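Local coordinates for protein dihydrodipicolinate synthase (Bacillus anthracis, PDB 1XKY) that probably catalyses the condensation of pyruvate with aspartate semialdehyde that opens the lysine branch of biosynthesis, working as a TIM-barrel lyase, at residues A132-T137 with E166-I171. Sequence-based numbering, arbitrary orientation.
Sequences AIAEST and ENIVAI. With K (potassium ion), chain F.
N167 holds its carboxamide against the C-terminal end of helix 123-135, where ND2 donates to A134 O at 2.9 Å with an N-H...O angle of 159°. A134 O lies near the amide plane of N167, but the donor sits above the carbonyl plane, 35° out of it. T137 N reaches the same oxygen from the other face at 3.2 Å, so two N-H groups grip this carbonyl at the helix end. A chi1 of 63° carries the N167 carboxamide toward the helix, with ND2 at A134 O and OD1 beside A134 CB. ND2 also bonds to L139 O, while T137 O, 3.0 Å from ND2, lies at too poor an angle. This amide against A134, together with A134 CB packed 3.8 Å from I168 CG1 and close to CD1, is the tight part. In this eight-stranded TIM barrel the contact joins the helix that follows strand 110-114 to the start of strand 168-173, which pairs with strand 141-145. On the far side of its segment, I168 O binds a potassium ion at 2.7 Å and E166 O more distantly at 3.2 Å; S163 O, I165 O and two waters complete the site. The loose side is solvent-facing: exposed E135, whose CB points away from segment 166-171, makes a salt bridge through OE2 to K131 NZ.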
ATOM      1  N   ALA A 132       6.340 -30.594  -4.137  1.00 16.02           N
ATOM      2  CA  ALA A 132       6.740 -31.657  -3.211  1.00 16.05           C
ATOM      3  C   ALA A 132       5.572 -32.230  -2.399  1.00 16.16           C
ATOM      4  O   ALA A 132       5.501 -33.440  -2.177  1.00 16.06           O
ATOM      5  CB  ALA A 132       7.829 -31.154  -2.268  1.00 16.12           C
ATOM      6  N   ILE A 133       4.668 -31.364  -1.942  1.00 16.23           N
ATOM      7  CA  ILE A 133       3.507 -31.817  -1.169  1.00 16.36           C
ATOM      8  C   ILE A 133       2.571 -32.602  -2.083  1.00 16.66           C
ATOM      9  O   ILE A 133       2.142 -33.702  -1.734  1.00 16.34           O
ATOM     10  CB  ILE A 133       2.749 -30.647  -0.483  1.00 16.19           C
ATOM     11  CG1 ILE A 133       3.673 -29.882   0.462  1.00 15.88           C
ATOM     12  CG2 ILE A 133       1.509 -31.168   0.294  1.00 16.06           C
ATOM     13  CD1 ILE A 133       3.211 -28.463   0.730  1.00 15.95           C
ATOM     14  N   ALA A 134       2.291 -32.050  -3.261  1.00 17.19           N
ATOM     15  CA  ALA A 134       1.407 -32.700  -4.239  1.00 17.83           C
ATOM     16  C   ALA A 134       1.914 -34.097  -4.630  1.00 18.64           C
ATOM     17  O   ALA A 134       1.129 -35.039  -4.731  1.00 18.16           O
ATOM     18  CB  ALA A 134       1.256 -31.825  -5.477  1.00 17.78           C
ATOM     19  N   GLU A 135       3.226 -34.207  -4.846  1.00 19.62           N
ATOM     20  CA  GLU A 135       3.887 -35.488  -5.158  1.00 20.73           C
ATOM     21  C   GLU A 135       3.716 -36.552  -4.079  1.00 20.88           C
ATOM     22  O   GLU A 135       3.808 -37.744  -4.354  1.00 20.66           O
ATOM     23  CB  GLU A 135       5.386 -35.273  -5.374  1.00 21.13           C
ATOM     24  CG  GLU A 135       5.733 -34.842  -6.769  1.00 24.26           C
ATOM     25  CD  GLU A 135       7.198 -34.504  -6.961  1.00 27.20           C
ATOM     26  OE1 GLU A 135       7.954 -34.455  -5.961  1.00 29.65           O
ATOM     27  OE2 GLU A 135       7.588 -34.277  -8.130  1.00 30.41           O
ATOM     28  N   SER A 136       3.495 -36.107  -2.849  1.00 21.26           N
ATOM     29  CA  SER A 136       3.430 -36.984  -1.700  1.00 21.60           C
ATOM     30  C   SER A 136       2.051 -37.621  -1.522  1.00 21.23           C
ATOM     31  O   SER A 136       1.886 -38.495  -0.682  1.00 21.52           O
ATOM     32  CB  SER A 136       3.819 -36.196  -0.441  1.00 21.64           C
ATOM     33  OG  SER A 136       2.729 -35.441   0.049  1.00 21.68           O
ATOM     34  N   THR A 137       1.062 -37.177  -2.296  1.00 20.90           N
ATOM     35  CA  THR A 137      -0.307 -37.674  -2.142  1.00 20.83           C
ATOM     36  C   THR A 137      -0.965 -37.954  -3.488  1.00 20.44           C
ATOM     37  O   THR A 137      -0.733 -37.233  -4.455  1.00 20.22           O
ATOM     38  CB  THR A 137      -1.199 -36.679  -1.331  1.00 20.73           C
ATOM     39  OG1 THR A 137      -2.454 -37.293  -1.025  1.00 21.26           O
ATOM     40  CG2 THR A 137      -1.450 -35.382  -2.094  1.00 21.37           C
ATOM     41  N   GLU A 166      -0.344 -33.087 -12.331  1.00 20.37           N
ATOM     42  CA  GLU A 166      -1.579 -33.847 -12.520  1.00 21.12           C
ATOM     43  C   GLU A 166      -2.626 -33.605 -11.427  1.00 20.16           C
ATOM     44  O   GLU A 166      -3.777 -33.303 -11.737  1.00 19.85           O
ATOM     45  CB  GLU A 166      -1.263 -35.344 -12.634  1.00 21.96           C
ATOM     46  CG  GLU A 166      -2.483 -36.223 -12.782  1.00 26.01           C
ATOM     47  CD  GLU A 166      -2.137 -37.676 -13.058  1.00 31.37           C
ATOM     48  OE1 GLU A 166      -2.881 -38.308 -13.838  1.00 34.90           O
ATOM     49  OE2 GLU A 166      -1.132 -38.186 -12.503  1.00 35.89           O
ATOM     50  N   ASN A 167      -2.234 -33.714 -10.163  1.00 19.04           N
ATOM     51  CA  ASN A 167      -3.213 -33.632  -9.063  1.00 18.49           C
ATOM     52  C   ASN A 167      -3.434 -32.231  -8.459  1.00 17.97           C
ATOM     53  O   ASN A 167      -4.148 -32.100  -7.468  1.00 18.00           O
ATOM     54  CB  ASN A 167      -2.883 -34.654  -7.963  1.00 18.15           C
ATOM     55  CG  ASN A 167      -1.549 -34.399  -7.300  1.00 17.21           C
ATOM     56  OD1 ASN A 167      -0.621 -33.888  -7.925  1.00 19.00           O
ATOM     57  ND2 ASN A 167      -1.444 -34.766  -6.025  1.00 15.33           N
ATOM     58  N   ILE A 168      -2.831 -31.195  -9.041  1.00 17.59           N
ATOM     59  CA  ILE A 168      -3.130 -29.811  -8.641  1.00 17.31           C
ATOM     60  C   ILE A 168      -4.226 -29.292  -9.577  1.00 17.26           C
ATOM     61  O   ILE A 168      -3.965 -28.962 -10.745  1.00 17.04           O
ATOM     62  CB  ILE A 168      -1.881 -28.891  -8.647  1.00 17.24           C
ATOM     63  CG1 ILE A 168      -0.780 -29.493  -7.764  1.00 16.93           C
ATOM     64  CG2 ILE A 168      -2.271 -27.490  -8.149  1.00 17.26           C
ATOM     65  CD1 ILE A 168       0.487 -28.664  -7.633  1.00 16.90           C
ATOM     66  N   VAL A 169      -5.450 -29.243  -9.054  1.00 16.72           N
ATOM     67  CA  VAL A 169      -6.659 -29.129  -9.874  1.00 16.56           C
ATOM     68  C   VAL A 169      -7.443 -27.822  -9.725  1.00 15.97           C
ATOM     69  O   VAL A 169      -8.352 -27.547 -10.520  1.00 15.60           O
ATOM     70  CB  VAL A 169      -7.617 -30.331  -9.620  1.00 16.56           C
ATOM     71  CG1 VAL A 169      -6.919 -31.646  -9.910  1.00 17.26           C
ATOM     72  CG2 VAL A 169      -8.187 -30.334  -8.180  1.00 16.55           C
ATOM     73  N   ALA A 170      -7.100 -27.014  -8.725  1.00 15.49           N
ATOM     74  CA  ALA A 170      -7.858 -25.796  -8.446  1.00 15.27           C
ATOM     75  C   ALA A 170      -7.070 -24.818  -7.584  1.00 15.40           C
ATOM     76  O   ALA A 170      -6.047 -25.179  -6.998  1.00 14.80           O
ATOM     77  CB  ALA A 170      -9.184 -26.138  -7.771  1.00 15.38           C
ATOM     78  N   ILE A 171      -7.555 -23.577  -7.534  1.00 15.35           N
ATOM     79  CA  ILE A 171      -7.005 -22.553  -6.653  1.00 15.76           C
ATOM     80  C   ILE A 171      -8.140 -21.752  -6.011  1.00 15.89           C
ATOM     81  O   ILE A 171      -9.131 -21.411  -6.670  1.00 16.08           O
ATOM     82  CB  ILE A 171      -5.992 -21.624  -7.388  1.00 16.16           C
ATOM     83  CG1 ILE A 171      -5.396 -20.580  -6.427  1.00 16.13           C
ATOM     84  CG2 ILE A 171      -6.637 -20.960  -8.603  1.00 16.16           C
ATOM     85  CD1 ILE A 171      -4.124 -19.950  -6.938  1.00 16.35           C
TER
HETATM   86  K     K F1807      -3.655 -30.387 -13.040  1.00 17.72           K
HETATM   87  O   HOH W   1      -6.432 -29.596 -13.515  1.00 24.73           O
HETATM   88  O   HOH W   2      -3.153 -31.764 -15.224  1.00 23.77           O